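Local structure of ribosome biogenesis GTPase A (Thermotoga maritima, 3CNL) at residues K83-P86 with K92-S95; N117-K122 with Q138-E143; D30-F35 with D57-K62. The protein binds GTP as a circularly permuted GTPase and is probably required for a late step of 50S ribosomal subunit assembly. All coordinates share one frame; numbering follows the deposited sequence.

Overall arrangement
Following the chain from its N terminus, contact 3 comes first: its two segments follow the parallel strands 24-30 and 48-54, and it closes the loop that runs through the second of them. Contact 1 then closes a short span made of helix 87-94 itself, bridging the loop before the helix to its last turn. Contact 2 is last, joining the end of helix 112-120 to edge strand 139-141. The three follow in series, neither nesting nor crossing. Contacts 1 and 2 touch through Lys-118, whose NZ reaches Glu-85 O, a probable hydrogen bond. Contacts 1 and 3, with centres about 16 Å apart, both reach the guanine nucleotide, contact 3 joining the loops after two neighbouring strands.

Contact 1 of 3, residues K83-P86 with K92-S95; sequences KGEP and KKLS. With GNP (phosphoaminophosphonic acid-guanylate ester), chain B.
The carboxylate of Glu-85 takes Lys-93 NZ at OE1, on the syn side and 19° out of its plane, in a salt bridge of 2.7 Å between Lys-93 NZ and Glu-85 OE1. Its other oxygen, OE2, is hydrogen-bonded to Thr-81 OG1. The second flat group is the guanine of GNP: the methylenes of Lys-83 run across one face, with Lys-83 CD 3.7 Å from GNP C4, and Lys-83 N donates to GNP O6 at 2.6 Å from above the base plane, on the side where those methylenes lie. This loop after strand 78-80 is consistent with the G5 element of a GTPase, which reads the base through a backbone amide. Pro-86 occupies the N-cap position of helix 87-94, and the salt bridge links the loop before that helix to its last turn. Glu-85 and Lys-93 approach from opposite directions, both extended; Glu-85 CG stands anti to the backbone N (chi1 178°), which sends the carboxylate out to the lysine. With an alanine here, Lys-93 NZ would probably lose its charged mate, keeping its bond to Thr-80 O, and Thr-81 OG1 would lose a partner.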
loop_
_atom_site.group_PDB
_atom_site.type_symbol
_atom_site.label_atom_id
_atom_site.label_comp_id
_atom_site.label_asym_id
_atom_site.label_seq_id
_atom_site.Cartn_x
_atom_site.Cartn_y
_atom_site.Cartn_z
ATOM N N LYS A 83 -11.293 -2.270 2.909
ATOM C CA LYS A 83 -11.695 -2.101 4.315
ATOM C C LYS A 83 -13.145 -2.512 4.580
ATOM O O LYS A 83 -13.462 -3.146 5.595
ATOM C CB LYS A 83 -11.600 -0.601 4.596
ATOM C CG LYS A 83 -11.066 -0.165 5.907
ATOM C CD LYS A 83 -11.091 1.361 5.944
ATOM C CE LYS A 83 -10.236 1.923 7.060
ATOM N NZ LYS A 83 -10.283 3.439 7.097
ATOM N N GLY A 84 -14.025 -2.110 3.664
ATOM C CA GLY A 84 -15.470 -2.220 3.865
ATOM C C GLY A 84 -16.101 -3.495 3.350
ATOM O O GLY A 84 -17.320 -3.675 3.458
ATOM N N GLU A 85 -15.276 -4.369 2.778
ATOM C CA GLU A 85 -15.725 -5.666 2.281
ATOM C C GLU A 85 -15.864 -6.655 3.438
ATOM O O GLU A 85 -14.960 -6.765 4.251
ATOM C CB GLU A 85 -14.736 -6.182 1.241
ATOM C CG GLU A 85 -15.062 -7.537 0.697
ATOM C CD GLU A 85 -14.105 -7.970 -0.368
ATOM O OE1 GLU A 85 -14.343 -7.613 -1.540
ATOM O OE2 GLU A 85 -13.123 -8.678 -0.031
ATOM N N PRO A 86 -17.002 -7.377 3.524
ATOM C CA PRO A 86 -17.289 -8.239 4.686
ATOM C C PRO A 86 -16.220 -9.305 4.961
ATOM O O PRO A 86 -15.631 -9.832 4.026
ATOM C CB PRO A 86 -18.607 -8.924 4.296
ATOM C CG PRO A 86 -19.230 -8.028 3.300
ATOM C CD PRO A 86 -18.089 -7.429 2.526
ATOM N N LYS A 92 -13.435 -16.051 1.972
ATOM C CA LYS A 92 -13.806 -16.856 0.810
ATOM C C LYS A 92 -12.842 -16.613 -0.337
ATOM O O LYS A 92 -12.419 -17.566 -1.025
ATOM C CB LYS A 92 -15.242 -16.535 0.380
ATOM C CG LYS A 92 -15.953 -17.693 -0.261
ATOM C CD LYS A 92 -15.798 -17.683 -1.775
ATOM C CE LYS A 92 -17.143 -17.400 -2.451
ATOM N NZ LYS A 92 -18.067 -18.585 -2.338
ATOM N N LYS A 93 -12.493 -15.341 -0.550
ATOM C CA LYS A 93 -11.465 -14.973 -1.537
ATOM C C LYS A 93 -10.113 -15.575 -1.188
ATOM O O LYS A 93 -9.412 -16.080 -2.066
ATOM C CB LYS A 93 -11.330 -13.452 -1.658
ATOM C CG LYS A 93 -12.458 -12.782 -2.397
ATOM C CD LYS A 93 -12.238 -11.279 -2.511
ATOM C CE LYS A 93 -13.383 -10.612 -3.307
ATOM N NZ LYS A 93 -13.171 -9.142 -3.483
ATOM N N LEU A 94 -9.732 -15.515 0.087
ATOM C CA LEU A 94 -8.428 -16.044 0.504
ATOM C C LEU A 94 -8.377 -17.567 0.387
ATOM O O LEU A 94 -7.356 -18.127 -0.037
ATOM C CB LEU A 94 -8.082 -15.609 1.936
ATOM C CG LEU A 94 -7.710 -14.144 2.177
ATOM C CD1 LEU A 94 -7.856 -13.787 3.672
ATOM C CD2 LEU A 94 -6.282 -13.868 1.638
ATOM N N SER A 95 -9.491 -18.214 0.743
ATOM C CA SER A 95 -9.640 -19.682 0.746
ATOM C C SER A 95 -8.378 -20.430 1.172
ATOM O O SER A 95 -7.748 -21.122 0.374
ATOM C CB SER A 95 -10.220 -20.198 -0.578
ATOM O OG SER A 95 -11.649 -20.088 -0.551
HETATM P PG GNP B . 1.703 0.232 8.921
HETATM O O1G GNP B . 2.430 -1.072 8.685
HETATM O O2G GNP B . 2.392 1.405 8.248
HETATM O O3G GNP B . 1.484 0.397 10.420
HETATM N N3B GNP B . 0.207 0.347 8.409
HETATM P PB GNP B . -0.777 -0.809 7.980
HETATM O O1B GNP B . -0.242 -1.518 6.780
HETATM O O2B GNP B . -1.046 -1.659 9.178
HETATM O O3A GNP B . -2.074 -0.083 7.574
HETATM P PA GNP B . -3.332 0.284 8.420
HETATM O O1A GNP B . -4.267 -0.852 8.484
HETATM O O2A GNP B . -2.983 0.923 9.699
HETATM O "O5'" GNP B . -4.047 1.337 7.523
HETATM C "C5'" GNP B . -3.400 2.539 7.078
HETATM C "C4'" GNP B . -4.482 3.533 6.668
HETATM O "O4'" GNP B . -5.235 3.055 5.515
HETATM C "C3'" GNP B . -5.545 3.837 7.710
HETATM O "O3'" GNP B . -5.909 5.204 7.585
HETATM C "C2'" GNP B . -6.698 2.945 7.277
HETATM O "O2'" GNP B . -7.924 3.458 7.743
HETATM C "C1'" GNP B . -6.622 3.044 5.757
HETATM N N9 GNP B . -7.130 1.879 5.037
HETATM C C8 GNP B . -6.829 0.559 5.304
HETATM N N7 GNP B . -7.407 -0.272 4.469
HETATM C C5 GNP B . -8.143 0.570 3.607
HETATM C C6 GNP B . -8.974 0.273 2.492
HETATM O O6 GNP B . -9.262 -0.841 2.018
HETATM N N1 GNP B . -9.505 1.432 1.896
HETATM C C2 GNP B . -9.261 2.726 2.329
HETATM N N2 GNP B . -9.854 3.728 1.646
HETATM N N3 GNP B . -8.482 3.019 3.355
HETATM C C4 GNP B . -7.967 1.897 3.947
#

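Contact 2 of 3, residues N117-K122 with Q138-E143; sequences NKLKGK and QWFSLE
Phe-140 lies against the last turn of helix 112-120, with Lys-120 over one face of its ring and Leu-119 beside it. Lys-120 CB sits almost exactly above the ring, 4.0 Å from the centroid of Phe-140 and only 7° off the normal, a CH-pi contact. Further along the chain Lys-120 CD comes within 3.9 Å of Phe-140 CD1, so several methylenes share the aromatic surface. The two side chains cross at about a right angle. Lys-120 CG lies opposite the backbone N (chi1 -167°) and the chain then bends at chi3, so its methylenes rest on the ring while the ammonium end leads away from the strand.

The ring's far end is pressed against the helix backbone: Phe-140 CE2 approaches Leu-119 C to 3.5 Å, and Leu-119 CB lies 3.6 Å from Phe-140 CZ. Phe-140 CG stands between its own N and carbonyl carbon (chi1 66°), a crowded position that turns the ring toward the helix. Leu-142 adds a looser touch, CD2 4.0 Å from Leu-119 O, an oxygen that also accepts from Arg-87 NH2. Leu-90 of helix 87-94, against Leu-119, and Ile-148 of the neighbouring strand, against Phe-140 and Leu-142, add apolar neighbours. Gly-121 ends the helix with a positive phi. This is the packing of a P-loop GTPase, in which the helix following the phosphate-binding loop lies on the sheet and here covers the antiparallel edge strand paired with strand 147-154.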
loop_
_atom_site.group_PDB
_atom_site.type_symbol
_atom_site.label_atom_id
_atom_site.label_comp_id
_atom_site.label_asym_id
_atom_site.label_seq_id
_atom_site.Cartn_x
_atom_site.Cartn_y
_atom_site.Cartn_z
ATOM N N ASN A 117 -7.373 -7.062 11.935
ATOM C CA ASN A 117 -8.511 -6.767 12.792
ATOM C C ASN A 117 -9.799 -7.405 12.283
ATOM O O ASN A 117 -10.549 -7.986 13.070
ATOM C CB ASN A 117 -8.682 -5.262 12.974
ATOM C CG ASN A 117 -7.568 -4.640 13.785
ATOM O OD1 ASN A 117 -6.705 -5.335 14.344
ATOM N ND2 ASN A 117 -7.574 -3.311 13.852
ATOM N N LYS A 118 -10.044 -7.312 10.975
ATOM C CA LYS A 118 -11.185 -7.967 10.335
ATOM C C LYS A 118 -11.127 -9.486 10.514
ATOM O O LYS A 118 -12.083 -10.101 10.994
ATOM C CB LYS A 118 -11.235 -7.623 8.845
ATOM C CG LYS A 118 -12.584 -7.898 8.184
ATOM C CD LYS A 118 -12.512 -7.727 6.665
ATOM C CE LYS A 118 -12.331 -6.285 6.257
ATOM N NZ LYS A 118 -12.598 -6.117 4.811
ATOM N N LEU A 119 -9.994 -10.077 10.137
ATOM C CA LEU A 119 -9.748 -11.519 10.299
ATOM C C LEU A 119 -9.937 -12.015 11.742
ATOM O O LEU A 119 -10.548 -13.065 11.973
ATOM C CB LEU A 119 -8.336 -11.866 9.817
ATOM C CG LEU A 119 -8.053 -12.426 8.419
ATOM C CD1 LEU A 119 -9.083 -12.024 7.378
ATOM C CD2 LEU A 119 -6.651 -12.046 7.982
ATOM N N LYS A 120 -9.419 -11.252 12.700
ATOM C CA LYS A 120 -9.441 -11.629 14.112
ATOM C C LYS A 120 -10.838 -11.498 14.730
ATOM O O LYS A 120 -11.423 -12.490 15.182
ATOM C CB LYS A 120 -8.424 -10.777 14.872
ATOM C CG LYS A 120 -8.083 -11.212 16.284
ATOM C CD LYS A 120 -6.702 -10.695 16.699
ATOM C CE LYS A 120 -6.560 -9.189 16.493
ATOM N NZ LYS A 120 -5.131 -8.752 16.483
ATOM N N GLY A 121 -11.364 -10.275 14.736
ATOM C CA GLY A 121 -12.621 -9.960 15.407
ATOM C C GLY A 121 -12.414 -9.768 16.899
ATOM O O GLY A 121 -11.342 -9.318 17.337
ATOM N N LYS A 122 -13.442 -10.106 17.682
ATOM C CA LYS A 122 -13.367 -10.040 19.150
ATOM C C LYS A 122 -12.539 -11.187 19.749
ATOM O O LYS A 122 -12.320 -11.246 20.971
ATOM C CB LYS A 122 -14.764 -9.998 19.772
ATOM C CG LYS A 122 -15.310 -8.585 19.947
ATOM C CD LYS A 122 -16.384 -8.513 21.034
ATOM C CE LYS A 122 -15.781 -8.576 22.436
ATOM N NZ LYS A 122 -16.828 -8.452 23.485
ATOM N N GLN A 138 1.744 -13.744 18.602
ATOM C CA GLN A 138 0.706 -14.717 18.930
ATOM C C GLN A 138 -0.105 -15.085 17.692
ATOM O O GLN A 138 -0.253 -14.287 16.763
ATOM C CB GLN A 138 -0.222 -14.181 20.032
ATOM C CG GLN A 138 0.449 -14.019 21.408
ATOM C CD GLN A 138 0.756 -15.349 22.079
ATOM O OE1 GLN A 138 1.895 -15.836 22.048
ATOM N NE2 GLN A 138 -0.265 -15.952 22.681
ATOM N N TRP A 139 -0.626 -16.302 17.677
ATOM C CA TRP A 139 -1.567 -16.692 16.646
ATOM C C TRP A 139 -2.989 -16.389 17.091
ATOM O O TRP A 139 -3.286 -16.337 18.301
ATOM C CB TRP A 139 -1.474 -18.184 16.356
ATOM C CG TRP A 139 -0.116 -18.658 16.028
ATOM C CD1 TRP A 139 0.820 -19.119 16.905
ATOM C CD2 TRP A 139 0.474 -18.738 14.728
ATOM N NE1 TRP A 139 1.961 -19.481 16.230
ATOM C CE2 TRP A 139 1.773 -19.258 14.890
ATOM C CE3 TRP A 139 0.028 -18.423 13.437
ATOM C CZ2 TRP A 139 2.634 -19.473 13.811
ATOM C CZ3 TRP A 139 0.874 -18.637 12.370
ATOM C CH2 TRP A 139 2.170 -19.152 12.559
ATOM N N PHE A 140 -3.854 -16.171 16.108
ATOM C CA PHE A 140 -5.279 -16.376 16.288
ATOM C C PHE A 140 -5.698 -17.410 15.255
ATOM O O PHE A 140 -5.019 -17.592 14.241
ATOM C CB PHE A 140 -6.099 -15.078 16.210
ATOM C CG PHE A 140 -6.096 -14.402 14.855
ATOM C CD1 PHE A 140 -5.071 -13.534 14.502
ATOM C CD2 PHE A 140 -7.160 -14.587 13.962
ATOM C CE1 PHE A 140 -5.069 -12.895 13.256
ATOM C CE2 PHE A 140 -7.180 -13.958 12.718
ATOM C CZ PHE A 140 -6.128 -13.108 12.366
ATOM N N SER A 141 -6.780 -18.121 15.534
ATOM C CA SER A 141 -7.196 -19.206 14.661
ATOM C C SER A 141 -8.523 -18.840 14.047
ATOM O O SER A 141 -9.358 -18.215 14.708
ATOM C CB SER A 141 -7.331 -20.503 15.457
ATOM O OG SER A 141 -6.121 -20.805 16.134
ATOM N N LEU A 142 -8.728 -19.204 12.785
ATOM C CA LEU A 142 -10.060 -19.094 12.199
ATOM C C LEU A 142 -10.928 -20.223 12.771
ATOM O O LEU A 142 -10.435 -21.033 13.557
ATOM C CB LEU A 142 -10.004 -19.136 10.665
ATOM C CG LEU A 142 -9.157 -18.057 9.961
ATOM C CD1 LEU A 142 -9.171 -18.241 8.438
ATOM C CD2 LEU A 142 -9.583 -16.629 10.327
ATOM N N GLU A 143 -12.210 -20.250 12.392
ATOM C CA GLU A 143 -13.148 -21.298 12.801
ATOM C C GLU A 143 -12.717 -22.688 12.348
ATOM O O GLU A 143 -12.806 -23.632 13.119
ATOM C CB GLU A 143 -14.551 -21.009 12.255
ATOM C CG GLU A 143 -15.262 -19.805 12.893
ATOM C CD GLU A 143 -16.601 -19.509 12.233
ATOM O OE1 GLU A 143 -17.428 -20.450 12.102
ATOM O OE2 GLU A 143 -16.825 -18.335 11.845
#

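Contact 3 of 3, residues D30-F35 with D57-K62; sequences DARAPF and DIADEK. With GNP (phosphoaminophosphonic acid-guanylate ester), chain B.
Arg-32 and Ala-31 pack on Ile-58 and Ala-59 in a buried contact between two loops at the ends of parallel strands 24-30 and 48-54 in the P-loop GTPase fold. The second loop opens with Asp-57, last of Asn-54 to Asp-57, which matches the G4 (NKxD) motif. Asp-57 reads the base with both oxygens: GNP N1 donates to OD1 at 2.9 Å and 170°, GNP N2 to OD2 at 3.1 Å. Ile-58 lies between base and arginine, its CD1 3.5 Å from GNP N2 and centred 3.7 Å above the guanidinium plane of Arg-32. Ala-59 CB meets Arg-32 CG at 3.5 Å. Asp-30 grips the arginine side-on in the guanidinium plane: Arg-32 NE donates to Asp-30 OD1 at 3.0 Å and Arg-32 NH2 to Asp-30 OD2 at 2.8 Å, each on the syn side. The same OD1 uses its anti lone pair for Arg-32 N, an Asx turn within a type I beta turn. As further holds, NH1 and NH2 donate to Val-235 O and Ala-236 O at the end of helix 224-236, joining the G domain to the C-terminal part. Water 1 bridges the loops, 3.1 Å from Arg-32 NH1 and hydrogen-bonded to Ile-58 O.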
loop_
_atom_site.group_PDB
_atom_site.type_symbol
_atom_site.label_atom_id
_atom_site.label_comp_id
_atom_site.label_asym_id
_atom_site.label_seq_id
_atom_site.Cartn_x
_atom_site.Cartn_y
_atom_site.Cartn_z
ATOM N N ASP A 30 -1.048 -2.013 -2.230
ATOM C CA ASP A 30 -2.052 -1.000 -2.573
ATOM C C ASP A 30 -2.362 -1.240 -4.057
ATOM O O ASP A 30 -1.449 -1.319 -4.871
ATOM C CB ASP A 30 -1.488 0.417 -2.305
ATOM C CG ASP A 30 -2.549 1.518 -2.404
ATOM O OD1 ASP A 30 -3.283 1.541 -3.400
ATOM O OD2 ASP A 30 -2.638 2.387 -1.499
ATOM N N ALA A 31 -3.644 -1.404 -4.399
ATOM C CA ALA A 31 -4.081 -1.614 -5.788
ATOM C C ALA A 31 -3.765 -0.435 -6.695
ATOM O O ALA A 31 -3.718 -0.571 -7.924
ATOM C CB ALA A 31 -5.598 -1.886 -5.823
ATOM N N ARG A 32 -3.561 0.740 -6.111
ATOM C CA ARG A 32 -3.244 1.934 -6.931
ATOM C C ARG A 32 -1.795 1.927 -7.433
ATOM O O ARG A 32 -1.428 2.623 -8.408
ATOM C CB ARG A 32 -3.524 3.199 -6.131
ATOM C CG ARG A 32 -4.968 3.346 -5.702
ATOM C CD ARG A 32 -5.187 4.517 -4.729
ATOM N NE ARG A 32 -4.451 4.322 -3.461
ATOM C CZ ARG A 32 -4.272 5.274 -2.542
ATOM N NH1 ARG A 32 -4.772 6.493 -2.746
ATOM N NH2 ARG A 32 -3.595 5.026 -1.413
ATOM N N ALA A 33 -0.962 1.139 -6.765
ATOM C CA ALA A 33 0.454 1.053 -7.126
ATOM C C ALA A 33 0.977 -0.347 -6.821
ATOM O O ALA A 33 1.737 -0.509 -5.880
ATOM C CB ALA A 33 1.272 2.116 -6.311
ATOM N N PRO A 34 0.538 -1.375 -7.576
ATOM C CA PRO A 34 0.953 -2.755 -7.264
ATOM C C PRO A 34 2.419 -3.112 -7.399
ATOM O O PRO A 34 2.867 -4.016 -6.689
ATOM C CB PRO A 34 0.086 -3.618 -8.206
ATOM C CG PRO A 34 -1.064 -2.729 -8.527
ATOM C CD PRO A 34 -0.467 -1.356 -8.653
ATOM N N PHE A 35 3.162 -2.461 -8.300
ATOM C CA PHE A 35 4.596 -2.719 -8.373
ATOM C C PHE A 35 5.303 -1.980 -7.237
ATOM O O PHE A 35 6.098 -2.569 -6.496
ATOM C CB PHE A 35 5.208 -2.317 -9.723
ATOM C CG PHE A 35 5.017 -3.330 -10.840
ATOM C CD1 PHE A 35 4.783 -4.678 -10.576
ATOM C CD2 PHE A 35 5.113 -2.922 -12.164
ATOM C CE1 PHE A 35 4.610 -5.583 -11.611
ATOM C CE2 PHE A 35 4.956 -3.829 -13.218
ATOM C CZ PHE A 35 4.711 -5.147 -12.944
ATOM N N ASP A 57 -11.389 0.447 -3.194
ATOM C CA ASP A 57 -12.437 1.459 -3.077
ATOM C C ASP A 57 -11.976 2.875 -3.464
ATOM O O ASP A 57 -12.792 3.696 -3.899
ATOM C CB ASP A 57 -13.051 1.429 -1.680
ATOM C CG ASP A 57 -12.052 1.765 -0.607
ATOM O OD1 ASP A 57 -10.987 1.145 -0.597
ATOM O OD2 ASP A 57 -12.329 2.655 0.222
ATOM N N ILE A 58 -10.671 3.141 -3.344
ATOM C CA ILE A 58 -10.091 4.441 -3.694
ATOM C C ILE A 58 -9.159 4.351 -4.921
ATOM O O ILE A 58 -8.464 5.326 -5.262
ATOM C CB ILE A 58 -9.388 5.118 -2.483
ATOM C CG1 ILE A 58 -8.271 4.232 -1.887
ATOM C CG2 ILE A 58 -10.427 5.512 -1.401
ATOM C CD1 ILE A 58 -7.539 4.856 -0.733
ATOM N N ALA A 59 -9.190 3.198 -5.590
ATOM C CA ALA A 59 -8.394 2.938 -6.798
ATOM C C ALA A 59 -9.255 3.062 -8.043
ATOM O O ALA A 59 -10.463 2.862 -7.985
ATOM C CB ALA A 59 -7.792 1.531 -6.746
ATOM N N ASP A 60 -8.620 3.351 -9.177
ATOM C CA ASP A 60 -9.322 3.315 -10.465
ATOM C C ASP A 60 -9.699 1.882 -10.853
ATOM O O ASP A 60 -8.829 1.059 -11.139
ATOM C CB ASP A 60 -8.469 3.924 -11.564
ATOM C CG ASP A 60 -9.163 3.892 -12.896
ATOM O OD1 ASP A 60 -8.667 3.187 -13.806
ATOM O OD2 ASP A 60 -10.236 4.537 -13.005
ATOM N N GLU A 61 -11.007 1.612 -10.897
ATOM C CA GLU A 61 -11.546 0.267 -11.110
ATOM C C GLU A 61 -11.054 -0.407 -12.392
ATOM O O GLU A 61 -10.706 -1.584 -12.386
ATOM C CB GLU A 61 -13.074 0.286 -11.045
ATOM C CG GLU A 61 -13.596 0.683 -9.675
ATOM C CD GLU A 61 -15.015 0.226 -9.423
ATOM O OE1 GLU A 61 -15.918 0.731 -10.101
ATOM O OE2 GLU A 61 -15.242 -0.632 -8.538
ATOM N N LYS A 62 -10.981 0.358 -13.473
ATOM C CA LYS A 62 -10.458 -0.129 -14.741
ATOM C C LYS A 62 -8.998 -0.599 -14.638
ATOM O O LYS A 62 -8.639 -1.659 -15.140
ATOM C CB LYS A 62 -10.601 0.973 -15.784
ATOM C CG LYS A 62 -10.365 0.544 -17.226
ATOM C CD LYS A 62 -10.363 1.759 -18.151
ATOM C CE LYS A 62 -9.192 2.726 -17.848
ATOM N NZ LYS A 62 -9.274 3.469 -16.528
HETATM P PG GNP B . 1.703 0.232 8.921
HETATM O O1G GNP B . 2.430 -1.072 8.685
HETATM O O2G GNP B . 2.392 1.405 8.248
HETATM O O3G GNP B . 1.484 0.397 10.420
HETATM N N3B GNP B . 0.207 0.347 8.409
HETATM P PB GNP B . -0.777 -0.809 7.980
HETATM O O1B GNP B . -0.242 -1.518 6.780
HETATM O O2B GNP B . -1.046 -1.659 9.178
HETATM O O3A GNP B . -2.074 -0.083 7.574
HETATM P PA GNP B . -3.332 0.284 8.420
HETATM O O1A GNP B . -4.267 -0.852 8.484
HETATM O O2A GNP B . -2.983 0.923 9.699
HETATM O "O5'" GNP B . -4.047 1.337 7.523
HETATM C "C5'" GNP B . -3.400 2.539 7.078
HETATM C "C4'" GNP B . -4.482 3.533 6.668
HETATM O "O4'" GNP B . -5.235 3.055 5.515
HETATM C "C3'" GNP B . -5.545 3.837 7.710
HETATM O "O3'" GNP B . -5.909 5.204 7.585
HETATM C "C2'" GNP B . -6.698 2.945 7.277
HETATM O "O2'" GNP B . -7.924 3.458 7.743
HETATM C "C1'" GNP B . -6.622 3.044 5.757
HETATM N N9 GNP B . -7.130 1.879 5.037
HETATM C C8 GNP B . -6.829 0.559 5.304
HETATM N N7 GNP B . -7.407 -0.272 4.469
HETATM C C5 GNP B . -8.143 0.570 3.607
HETATM C C6 GNP B . -8.974 0.273 2.492
HETATM O O6 GNP B . -9.262 -0.841 2.018
HETATM N N1 GNP B . -9.505 1.432 1.896
HETATM C C2 GNP B . -9.261 2.726 2.329
HETATM N N2 GNP B . -9.854 3.728 1.646
HETATM N N3 GNP B . -8.482 3.019 3.355
HETATM C C4 GNP B . -7.967 1.897 3.947
HETATM O O HOH W 1 -6.931 7.408 -4.781
#